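Long-range contacts in 4-alpha-glucanotransferase (Streptococcus agalactiae, PDB 6M6T), which is an amylomaltase, also called disproportionating enzyme, a member of the 4-alpha-glucanotransferase family built on a TIM barrel: residues L20-F25 / T69-F74; W139-A144 / Y187-Q192; A31-L36 / E204-K209; F146-E151 / Q179-V184. All coordinates share one frame; numbering follows the deposited sequence.

Interaction 1: residues L20-F25 / T69-F74; sequences LGIGTF and THLIDF
Two loops of the TIM barrel meet here: residues 20-25 run from strand 6-10 to helix 27-38, and residues 69-74 follow strand 43-45 and lead into helix 74-78. Two hydrogen bonds join them. Phe25 N donates to Leu71 O at 3.0 Å, nearly along the C=O axis, with 160° at the hydrogen, and Thr24 CA leans on the same carbonyl. One residue earlier in the chain, Thr24 OG1, placed between its backbone N and carbonyl carbon, donates to Asp73 OD1 at 2.9 Å, reaching it from above the carboxylate plane. Asp73 CG is anti to the backbone N (chi1 -176°), and its other oxygen, OD2, accepts from Leu76 N. The carboxylate is thus gripped on both oxygens, N-capping helix 74-78 while holding the first loop.

A CH-pi contact sets Leu71 CB over one face of the Phe25 ring, 4.3 Å from the centroid and toward the rim. Phe195 and Trp199 also meet this ring, which places helix 182-208 against it.

Van der Waals contacts of the aliphatic side chains complete the buried interface. Ile22 CG2 rests 3.7 Å from His70 O, and Leu71 CD2 lies against Gly23 O. At the far end Leu20 lays both methyls against Phe74: CD1 sits 3.5 Å from Phe74 N, while CD2 approaches Phe74 CD2 obliquely at 3.6 Å.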
# COMPACT_ATOMS: atom_id res chain seq x y z
N LEU A 20 -8.20 19.36 -0.41
CA LEU A 20 -8.37 18.67 -1.70
C LEU A 20 -9.20 17.40 -1.57
O LEU A 20 -9.34 16.75 -2.59
CB LEU A 20 -7.00 18.34 -2.28
CG LEU A 20 -6.09 19.53 -2.54
CD1 LEU A 20 -4.90 19.13 -3.38
CD2 LEU A 20 -6.86 20.64 -3.21
N GLY A 21 -9.68 17.04 -0.38
CA GLY A 21 -10.54 15.85 -0.26
C GLY A 21 -9.77 14.58 -0.04
O GLY A 21 -10.36 13.54 0.07
N ILE A 22 -8.47 14.70 0.05
CA ILE A 22 -7.63 13.52 0.19
C ILE A 22 -6.21 13.99 0.47
O ILE A 22 -5.76 15.00 -0.09
CB ILE A 22 -7.70 12.64 -1.06
CG1 ILE A 22 -6.99 11.30 -0.80
CG2 ILE A 22 -7.11 13.37 -2.26
CD1 ILE A 22 -7.77 10.12 -1.27
N GLY A 23 -5.49 13.28 1.34
CA GLY A 23 -4.12 13.64 1.62
C GLY A 23 -3.27 13.67 0.36
O GLY A 23 -3.54 13.02 -0.64
N THR A 24 -2.20 14.45 0.43
CA THR A 24 -1.40 14.80 -0.73
C THR A 24 0.07 14.80 -0.33
O THR A 24 0.41 14.95 0.84
CB THR A 24 -1.75 16.21 -1.25
OG1 THR A 24 -1.05 17.21 -0.48
CG2 THR A 24 -3.26 16.51 -1.17
N PHE A 25 0.96 14.80 -1.33
CA PHE A 25 2.36 15.04 -1.02
C PHE A 25 2.62 16.52 -0.74
O PHE A 25 3.63 17.09 -1.18
CB PHE A 25 3.24 14.57 -2.17
CG PHE A 25 3.14 13.09 -2.48
CD1 PHE A 25 2.94 12.16 -1.47
CD2 PHE A 25 3.25 12.64 -3.79
CE1 PHE A 25 2.86 10.82 -1.76
CE2 PHE A 25 3.17 11.29 -4.08
CZ PHE A 25 2.98 10.38 -3.07
N THR A 69 -2.47 9.12 -8.98
CA THR A 69 -2.43 10.55 -9.26
C THR A 69 -3.27 11.37 -8.29
O THR A 69 -3.10 12.59 -8.25
CB THR A 69 -2.90 10.81 -10.67
OG1 THR A 69 -2.32 12.03 -11.11
CG2 THR A 69 -4.44 10.91 -10.72
N HIS A 70 -4.14 10.74 -7.50
CA HIS A 70 -4.94 11.51 -6.55
C HIS A 70 -4.08 12.18 -5.49
O HIS A 70 -4.54 13.12 -4.84
CB HIS A 70 -5.96 10.60 -5.87
CG HIS A 70 -7.04 10.13 -6.79
ND1 HIS A 70 -8.03 9.25 -6.39
CD2 HIS A 70 -7.29 10.41 -8.09
CE1 HIS A 70 -8.84 9.02 -7.40
NE2 HIS A 70 -8.41 9.71 -8.45
N LEU A 71 -2.85 11.73 -5.30
CA LEU A 71 -2.01 12.23 -4.23
C LEU A 71 -1.18 13.43 -4.66
O LEU A 71 -0.47 14.00 -3.83
CB LEU A 71 -1.09 11.12 -3.71
CG LEU A 71 -1.80 9.82 -3.34
CD1 LEU A 71 -0.89 8.90 -2.54
CD2 LEU A 71 -3.06 10.12 -2.58
N ILE A 72 -1.26 13.84 -5.93
CA ILE A 72 -0.56 15.05 -6.36
C ILE A 72 -1.18 16.27 -5.70
O ILE A 72 -2.41 16.38 -5.55
CB ILE A 72 -0.58 15.16 -7.90
CG1 ILE A 72 0.62 14.40 -8.46
CG2 ILE A 72 -0.56 16.61 -8.35
CD1 ILE A 72 0.61 14.33 -9.94
N ASP A 73 -0.32 17.19 -5.24
CA ASP A 73 -0.78 18.34 -4.48
C ASP A 73 -0.97 19.53 -5.40
O ASP A 73 -0.04 19.91 -6.13
CB ASP A 73 0.19 18.70 -3.36
CG ASP A 73 -0.34 19.83 -2.49
OD1 ASP A 73 -1.47 19.71 -1.95
OD2 ASP A 73 0.39 20.84 -2.35
N PHE A 74 -2.16 20.11 -5.36
CA PHE A 74 -2.40 21.30 -6.15
C PHE A 74 -1.59 22.50 -5.66
O PHE A 74 -1.18 23.33 -6.48
CB PHE A 74 -3.90 21.62 -6.15
CG PHE A 74 -4.72 20.63 -6.92
CD1 PHE A 74 -4.12 19.78 -7.83
CD2 PHE A 74 -6.09 20.56 -6.74
CE1 PHE A 74 -4.86 18.87 -8.55
CE2 PHE A 74 -6.84 19.65 -7.46
CZ PHE A 74 -6.23 18.81 -8.36

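Interaction 2: residues W139-A144 / Y187-Q192; sequences WVTDFA and YHEVTQ
Helix 140-152 crosses helix 182-208 with its first turn, the short axes passing 8.6 Å apart. The buried part is carried by Ala144, Val140, His188 and Glu189: Ala144 CB lies 3.7 Å from His188 CB, and Val140 CG1, anti to its backbone N, lies 3.6 Å from Glu189 CG. Beside them Gln192, bent at chi2 (-48°), sets its amide against two rings, OE1 toward one and NE2 toward the other. Its OE1 meets the edge of the Trp139 indole in the ring plane, 3.5 Å from CH2, while NE2 lies 3.8 Å from Phe143 CE2 with the amide turned 73° against that ring. The buried amide oxygen is satisfied by Gly67 N, which ties the helix pair to the loop containing Gly67.

At the partly exposed rim Thr141 CG2 lies beside Glu189 OE2. The Glu189 carboxylate, brought over by a bent chain, has its salt bridge through OE1 to Lys186 on its own helix. Phe133 and Leu134 of helix 126-134 also lie against Val140. The arrangement is a crossed helix pair, inclined at 129° and packed without a hydrogen bond between the two segments, in the helical part of this TIM-barrel enzyme.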
# COMPACT_ATOMS: atom_id res chain seq x y z
N TRP A 139 9.37 2.65 -17.85
CA TRP A 139 8.05 2.01 -17.91
C TRP A 139 6.92 3.00 -18.14
O TRP A 139 5.77 2.55 -18.24
CB TRP A 139 7.75 1.28 -16.59
CG TRP A 139 7.88 2.21 -15.39
CD1 TRP A 139 8.96 2.33 -14.56
CD2 TRP A 139 6.91 3.17 -14.92
NE1 TRP A 139 8.72 3.29 -13.60
CE2 TRP A 139 7.47 3.82 -13.80
CE3 TRP A 139 5.62 3.54 -15.34
CZ2 TRP A 139 6.80 4.81 -13.10
CZ3 TRP A 139 4.96 4.51 -14.65
CH2 TRP A 139 5.54 5.14 -13.54
N VAL A 140 7.20 4.30 -18.18
CA VAL A 140 6.12 5.27 -18.06
C VAL A 140 5.23 5.25 -19.30
O VAL A 140 4.02 5.06 -19.19
CB VAL A 140 6.66 6.69 -17.80
CG1 VAL A 140 5.50 7.66 -17.72
CG2 VAL A 140 7.42 6.74 -16.51
N THR A 141 5.83 5.38 -20.48
CA THR A 141 5.06 5.66 -21.69
C THR A 141 4.05 4.56 -22.00
O THR A 141 2.94 4.84 -22.45
CB THR A 141 5.99 5.89 -22.89
OG1 THR A 141 6.68 4.67 -23.21
CG2 THR A 141 7.02 6.96 -22.57
N ASP A 142 4.39 3.29 -21.76
CA ASP A 142 3.42 2.27 -22.14
C ASP A 142 2.32 2.13 -21.11
O ASP A 142 1.18 1.77 -21.46
CB ASP A 142 4.10 0.93 -22.45
CG ASP A 142 4.11 0.62 -23.98
OD1 ASP A 142 3.16 1.02 -24.70
OD2 ASP A 142 5.08 -0.01 -24.46
N PHE A 143 2.59 2.49 -19.85
CA PHE A 143 1.49 2.68 -18.91
C PHE A 143 0.61 3.85 -19.33
O PHE A 143 -0.62 3.80 -19.17
CB PHE A 143 2.03 2.90 -17.50
CG PHE A 143 1.07 3.64 -16.62
CD1 PHE A 143 0.04 2.96 -15.98
CD2 PHE A 143 1.17 5.03 -16.46
CE1 PHE A 143 -0.86 3.64 -15.18
CE2 PHE A 143 0.26 5.72 -15.68
CZ PHE A 143 -0.75 5.03 -15.03
N ALA A 144 1.22 4.91 -19.87
CA ALA A 144 0.43 6.08 -20.26
C ALA A 144 -0.46 5.74 -21.45
O ALA A 144 -1.62 6.19 -21.54
CB ALA A 144 1.35 7.26 -20.56
N TYR A 187 -0.41 13.51 -21.45
CA TYR A 187 -0.99 13.89 -20.17
C TYR A 187 -0.54 12.94 -19.05
O TYR A 187 -0.09 13.39 -17.99
CB TYR A 187 -2.52 13.92 -20.26
CG TYR A 187 -3.16 13.90 -18.90
CD1 TYR A 187 -3.47 12.69 -18.27
CD2 TYR A 187 -3.39 15.09 -18.21
CE1 TYR A 187 -4.01 12.66 -17.00
CE2 TYR A 187 -3.94 15.07 -16.93
CZ TYR A 187 -4.25 13.85 -16.33
OH TYR A 187 -4.80 13.81 -15.06
N HIS A 188 -0.68 11.63 -19.28
CA HIS A 188 -0.42 10.65 -18.22
C HIS A 188 1.06 10.52 -17.93
O HIS A 188 1.45 10.29 -16.78
CB HIS A 188 -0.98 9.29 -18.60
CG HIS A 188 -2.48 9.21 -18.52
ND1 HIS A 188 -3.15 9.09 -17.33
CD2 HIS A 188 -3.42 9.21 -19.49
CE1 HIS A 188 -4.45 9.02 -17.57
NE2 HIS A 188 -4.64 9.09 -18.88
N GLU A 189 1.90 10.68 -18.96
CA GLU A 189 3.34 10.79 -18.73
C GLU A 189 3.65 11.93 -17.77
O GLU A 189 4.41 11.77 -16.81
CB GLU A 189 4.08 11.01 -20.04
CG GLU A 189 4.73 9.75 -20.57
CD GLU A 189 4.75 9.68 -22.09
OE1 GLU A 189 5.12 10.69 -22.76
OE2 GLU A 189 4.37 8.61 -22.59
N VAL A 190 3.06 13.09 -18.03
CA VAL A 190 3.39 14.28 -17.27
C VAL A 190 2.86 14.16 -15.84
O VAL A 190 3.52 14.55 -14.88
CB VAL A 190 2.89 15.54 -18.00
CG1 VAL A 190 2.96 16.77 -17.11
CG2 VAL A 190 3.69 15.78 -19.29
N THR A 191 1.66 13.58 -15.68
CA THR A 191 1.19 13.37 -14.32
C THR A 191 2.10 12.40 -13.57
O THR A 191 2.34 12.59 -12.37
CB THR A 191 -0.27 12.89 -14.30
OG1 THR A 191 -0.42 11.72 -15.12
CG2 THR A 191 -1.19 14.00 -14.80
N GLN A 192 2.65 11.39 -14.25
CA GLN A 192 3.62 10.53 -13.56
C GLN A 192 4.87 11.31 -13.18
O GLN A 192 5.44 11.10 -12.09
CB GLN A 192 3.97 9.31 -14.42
CG GLN A 192 2.90 8.18 -14.43
CD GLN A 192 2.39 7.80 -13.03
OE1 GLN A 192 3.14 7.27 -12.20
NE2 GLN A 192 1.11 8.04 -12.79

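Interaction 3: residues A31-L36 / E204-K209; sequences AFVDFL and EYANDK
Helix 27-38 and the C-terminal end of helix 182-208 lie side by side on the outside of the TIM barrel, each leading into a strand of its parallel sheet, 43-45 and 212-217 respectively. These strands are neighbours in that sheet, and the helices share their direction: the short axes are 12° apart in orientation and 10.0 Å apart at closest approach. Such near-parallel packing of successive barrel helices is the pattern of a beta/alpha barrel.

The apolar part is carried by Val33, which points at the second helix. Its CG1, anti to the backbone N, reaches 3.7 Å from Ala206 CA and also lies against Ala206 CB. Val33 CB meets the Tyr205 ring at its edge, 3.9 Å from CE2, so the valine fills the angle between the tyrosine and the alanine. On the barrel side Trp44 of strand 43-45 packs against the same valine, and Tyr30 meets the Tyr205 ring edge-to-face.

The polar part lies toward the surface. Tyr205 CG is anti to its backbone N, which extends the ring across to the neighbouring helix and delivers its hydroxyl to Asp34. The carboxylate and ring planes stand 79° apart. Lys209, just beyond the helical turn, folds back through bends at chi2, chi3 and chi4; its NZ gives Tyr205 OH a weak hydrogen bond. Lys209 NZ lies 4.3 Å from Asp34 OD1, too far for a salt bridge, though its charge would be expected to favour the ionised aspartate. Tyr205 OH donates to Asp34 OD1 at 2.8 Å, from 34° above the carboxylate plane.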
# COMPACT_ATOMS: atom_id res chain seq x y z
N ALA A 31 4.34 18.45 7.51
CA ALA A 31 3.97 18.60 8.92
C ALA A 31 3.98 17.25 9.63
O ALA A 31 4.41 17.15 10.79
CB ALA A 31 2.60 19.27 9.04
N PHE A 32 3.53 16.19 8.95
CA PHE A 32 3.56 14.85 9.52
C PHE A 32 4.98 14.38 9.77
O PHE A 32 5.27 13.77 10.81
CB PHE A 32 2.83 13.86 8.62
CG PHE A 32 2.49 12.59 9.30
CD1 PHE A 32 1.41 12.52 10.15
CD2 PHE A 32 3.27 11.46 9.12
CE1 PHE A 32 1.11 11.36 10.81
CE2 PHE A 32 2.95 10.29 9.78
CZ PHE A 32 1.86 10.24 10.61
N VAL A 33 5.89 14.66 8.84
CA VAL A 33 7.31 14.38 9.10
C VAL A 33 7.77 15.14 10.34
O VAL A 33 8.39 14.57 11.25
CB VAL A 33 8.17 14.73 7.88
CG1 VAL A 33 9.56 14.13 8.01
CG2 VAL A 33 7.52 14.25 6.60
N ASP A 34 7.48 16.46 10.38
CA ASP A 34 7.83 17.30 11.51
C ASP A 34 7.35 16.68 12.82
O ASP A 34 8.06 16.68 13.84
CB ASP A 34 7.22 18.70 11.33
CG ASP A 34 8.05 19.62 10.40
OD1 ASP A 34 9.30 19.48 10.36
OD2 ASP A 34 7.45 20.50 9.73
N PHE A 35 6.14 16.11 12.79
CA PHE A 35 5.57 15.50 13.99
C PHE A 35 6.29 14.19 14.33
O PHE A 35 6.39 13.83 15.50
CB PHE A 35 4.07 15.27 13.79
CG PHE A 35 3.57 14.00 14.39
CD1 PHE A 35 3.33 13.91 15.75
CD2 PHE A 35 3.35 12.87 13.60
CE1 PHE A 35 2.88 12.72 16.31
CE2 PHE A 35 2.90 11.67 14.17
CZ PHE A 35 2.67 11.60 15.52
N LEU A 36 6.77 13.47 13.32
CA LEU A 36 7.48 12.23 13.61
C LEU A 36 8.82 12.53 14.28
O LEU A 36 9.23 11.81 15.20
CB LEU A 36 7.67 11.40 12.34
CG LEU A 36 6.37 10.86 11.75
CD1 LEU A 36 6.58 9.87 10.56
CD2 LEU A 36 5.57 10.22 12.85
N GLU A 204 12.91 12.94 0.38
CA GLU A 204 14.18 13.58 0.73
C GLU A 204 14.06 14.40 2.02
O GLU A 204 14.93 14.33 2.89
CB GLU A 204 14.66 14.45 -0.44
CG GLU A 204 16.15 14.80 -0.41
CD GLU A 204 16.45 16.13 0.29
OE1 GLU A 204 15.54 16.67 0.95
OE2 GLU A 204 17.60 16.62 0.18
N TYR A 205 12.98 15.17 2.16
CA TYR A 205 12.72 15.84 3.44
C TYR A 205 12.75 14.84 4.59
O TYR A 205 13.51 14.99 5.56
CB TYR A 205 11.38 16.56 3.36
CG TYR A 205 11.08 17.48 4.53
CD1 TYR A 205 11.75 18.70 4.67
CD2 TYR A 205 10.13 17.14 5.47
CE1 TYR A 205 11.48 19.54 5.73
CE2 TYR A 205 9.84 17.98 6.54
CZ TYR A 205 10.51 19.18 6.66
OH TYR A 205 10.23 20.00 7.74
N ALA A 206 11.96 13.78 4.45
CA ALA A 206 11.87 12.77 5.50
C ALA A 206 13.24 12.20 5.83
O ALA A 206 13.65 12.18 6.99
CB ALA A 206 10.92 11.66 5.05
N ASN A 207 13.98 11.75 4.81
CA ASN A 207 15.28 11.11 5.04
C ASN A 207 16.23 12.06 5.75
O ASN A 207 16.91 11.67 6.72
CB ASN A 207 15.88 10.63 3.71
CG ASN A 207 15.22 9.34 3.18
OD1 ASN A 207 14.46 8.68 3.89
ND2 ASN A 207 15.53 8.99 1.93
N ASP A 208 16.28 13.32 5.32
CA ASP A 208 17.23 14.23 5.94
C ASP A 208 16.82 14.68 7.33
O ASP A 208 17.64 15.28 8.04
CB ASP A 208 17.46 15.44 5.03
CG ASP A 208 18.22 15.07 3.77
OD1 ASP A 208 17.59 14.58 2.81
OD2 ASP A 208 19.47 15.25 3.75
N LYS A 209 15.59 14.40 7.76
CA LYS A 209 15.27 14.53 9.18
C LYS A 209 15.43 13.23 9.97
O LYS A 209 14.90 13.13 11.08
CB LYS A 209 13.85 15.06 9.35
CG LYS A 209 13.62 16.38 8.69
CD LYS A 209 13.55 17.50 9.70
CE LYS A 209 12.57 18.56 9.25
NZ LYS A 209 13.23 19.80 8.70

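Interaction 4: residues F146-E151 / Q179-V184; sequences FMAIKE and QKLSEV
Val184 holds CG1 between its backbone N and carbonyl carbon (chi1 59°) and CG2 anti to the nitrogen, a rotamer that sends the two methyls to different residues of helix 140-152. Glu151 has CG anti to its carbonyl carbon (chi1 -84°) and an extended chain beyond it, so that its side chain slides past the valine in the opposite direction. Leu181, with CG likewise anti to the carbonyl carbon and chi2 at 162°, directs CD1 toward the same helix.

The closest apolar meeting is between Ala148 CB and Val184 CG1, 3.7 Å apart; the alanine points at the second segment, and its small side chain lets the valine come close to the helix backbone. Val184 CG2 lies 3.5 Å from Glu151 OE1, a van der Waals contact between a methyl and a carboxylate oxygen. That oxygen has its hydrogen bond with His188 NE2, one turn further along the valine's own helix, which fixes the end of the glutamate beside the methyl.

Residues 179-184 form the corner where helix 171-180 ends and helix 182-208 begins, Leu181 being both the first residue to leave the earlier helix and the N-cap position of the later one. This corner between two consecutive helices belongs to the helical part of this TIM-barrel enzyme, and it rests on the flank of helix 140-152 without any hydrogen bond between the two segments. Trp161 and Trp229 pack on Ile149, while Arg110 of helix 105-122 touches Val184. Leu181 CD1 makes the looser end of the contact, 4.2 Å from Ala148 O and 4.4 Å from Ile149 CG1.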
# COMPACT_ATOMS: atom_id res chain seq x y z
N PHE A 146 -1.57 2.67 -21.97
CA PHE A 146 -2.62 1.85 -21.38
C PHE A 146 -3.76 2.71 -20.85
O PHE A 146 -4.93 2.46 -21.13
CB PHE A 146 -2.04 0.97 -20.28
CG PHE A 146 -3.06 0.07 -19.60
CD1 PHE A 146 -3.36 -1.17 -20.13
CD2 PHE A 146 -3.69 0.47 -18.43
CE1 PHE A 146 -4.27 -2.01 -19.52
CE2 PHE A 146 -4.61 -0.35 -17.81
CZ PHE A 146 -4.91 -1.60 -18.35
N MET A 147 -3.42 3.74 -20.07
CA MET A 147 -4.46 4.61 -19.53
C MET A 147 -5.20 5.36 -20.62
O MET A 147 -6.41 5.59 -20.50
CB MET A 147 -3.86 5.60 -18.53
CG MET A 147 -3.37 4.95 -17.24
SD MET A 147 -4.63 4.04 -16.31
CE MET A 147 -6.07 5.11 -16.50
N ALA A 148 -4.51 5.74 -21.69
CA ALA A 148 -5.18 6.44 -22.78
C ALA A 148 -6.17 5.52 -23.49
O ALA A 148 -7.33 5.88 -23.73
CB ALA A 148 -4.15 7.00 -23.75
N ILE A 149 -5.73 4.33 -23.86
CA ILE A 149 -6.64 3.40 -24.51
C ILE A 149 -7.80 3.08 -23.58
O ILE A 149 -8.96 2.98 -24.02
CB ILE A 149 -5.88 2.13 -24.96
CG1 ILE A 149 -4.72 2.50 -25.87
CG2 ILE A 149 -6.81 1.19 -25.69
CD1 ILE A 149 -3.86 1.34 -26.27
N LYS A 150 -7.53 2.95 -22.28
CA LYS A 150 -8.60 2.65 -21.33
C LYS A 150 -9.64 3.76 -21.32
O LYS A 150 -10.85 3.50 -21.29
CB LYS A 150 -8.01 2.45 -19.93
CG LYS A 150 -9.03 2.15 -18.85
CD LYS A 150 -8.35 1.65 -17.58
CE LYS A 150 -9.38 1.20 -16.55
NZ LYS A 150 -10.21 0.06 -17.02
N GLU A 151 -9.18 5.00 -21.35
CA GLU A 151 -10.11 6.11 -21.32
C GLU A 151 -10.89 6.20 -22.62
O GLU A 151 -12.09 6.49 -22.59
CB GLU A 151 -9.37 7.41 -21.00
CG GLU A 151 -9.18 7.62 -19.48
CD GLU A 151 -8.07 8.63 -19.09
OE1 GLU A 151 -7.47 9.27 -19.98
OE2 GLU A 151 -7.81 8.77 -17.87
N GLN A 179 -0.83 7.38 -32.18
CA GLN A 179 -0.77 8.55 -33.09
C GLN A 179 -2.10 9.28 -32.94
O GLN A 179 -2.11 10.49 -32.98
CB GLN A 179 -0.71 7.99 -34.51
CG GLN A 179 0.03 8.84 -35.54
CD GLN A 179 -0.29 8.40 -36.95
OE1 GLN A 179 -0.57 7.23 -37.22
NE2 GLN A 179 -0.30 9.35 -37.86
N LYS A 180 -3.15 8.49 -32.85
CA LYS A 180 -4.53 8.95 -32.70
C LYS A 180 -4.79 9.50 -31.29
O LYS A 180 -5.71 10.31 -31.12
CB LYS A 180 -5.46 7.78 -33.10
CG LYS A 180 -6.86 7.70 -32.47
CD LYS A 180 -7.40 6.26 -32.48
CE LYS A 180 -8.71 6.13 -31.69
NZ LYS A 180 -9.69 7.19 -32.13
N LEU A 181 -3.96 9.15 -30.30
CA LEU A 181 -4.17 9.55 -28.91
C LEU A 181 -2.93 10.16 -28.27
O LEU A 181 -2.76 10.07 -27.06
CB LEU A 181 -4.64 8.36 -28.08
CG LEU A 181 -5.99 7.69 -28.37
CD1 LEU A 181 -6.02 6.30 -27.74
CD2 LEU A 181 -7.17 8.55 -27.88
N SER A 182 -2.04 10.74 -29.06
CA SER A 182 -0.76 11.20 -28.48
C SER A 182 -0.87 12.27 -27.39
O SER A 182 0.04 12.32 -26.59
CB SER A 182 0.21 11.54 -29.55
OG SER A 182 -0.19 12.70 -30.22
N GLU A 183 -1.91 13.09 -27.34
CA GLU A 183 -1.97 14.17 -26.35
C GLU A 183 -2.48 13.68 -25.00
O GLU A 183 -1.98 14.09 -23.94
CB GLU A 183 -2.85 15.30 -26.88
CG GLU A 183 -2.67 16.63 -26.16
CD GLU A 183 -4.00 17.30 -25.84
OE1 GLU A 183 -5.06 16.72 -26.18
OE2 GLU A 183 -3.99 18.41 -25.24
N VAL A 184 -3.47 12.77 -25.00
CA VAL A 184 -3.90 12.19 -23.74
C VAL A 184 -2.84 11.25 -23.18
O VAL A 184 -2.82 11.01 -21.97
CB VAL A 184 -5.25 11.47 -23.91
CG1 VAL A 184 -5.14 10.38 -24.96
CG2 VAL A 184 -5.74 10.92 -22.58

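In the fold
From the N terminus, interaction 1 joins the loops after the first two barrel strands, 6-10 and 43-45, and closes before helix 140-152 begins. Helix 27-38, lying between its segments, opens interaction 3, which closes only at the end of helix 182-208; interactions 1 and 3 therefore cross. Inside the long loop of interaction 3 sits interaction 2, and inside that interaction 4. Interaction 2 pairs helix 140-152 with helix 182-208, and interaction 4 sets it on the junction of helices 171-180 and 182-208; the two touch, their centres about 10 Å apart. Interaction 1 touches interaction 2 where Ile72 packs on Thr191. Helix 182-208 thus runs from the helical region back to the barrel wall.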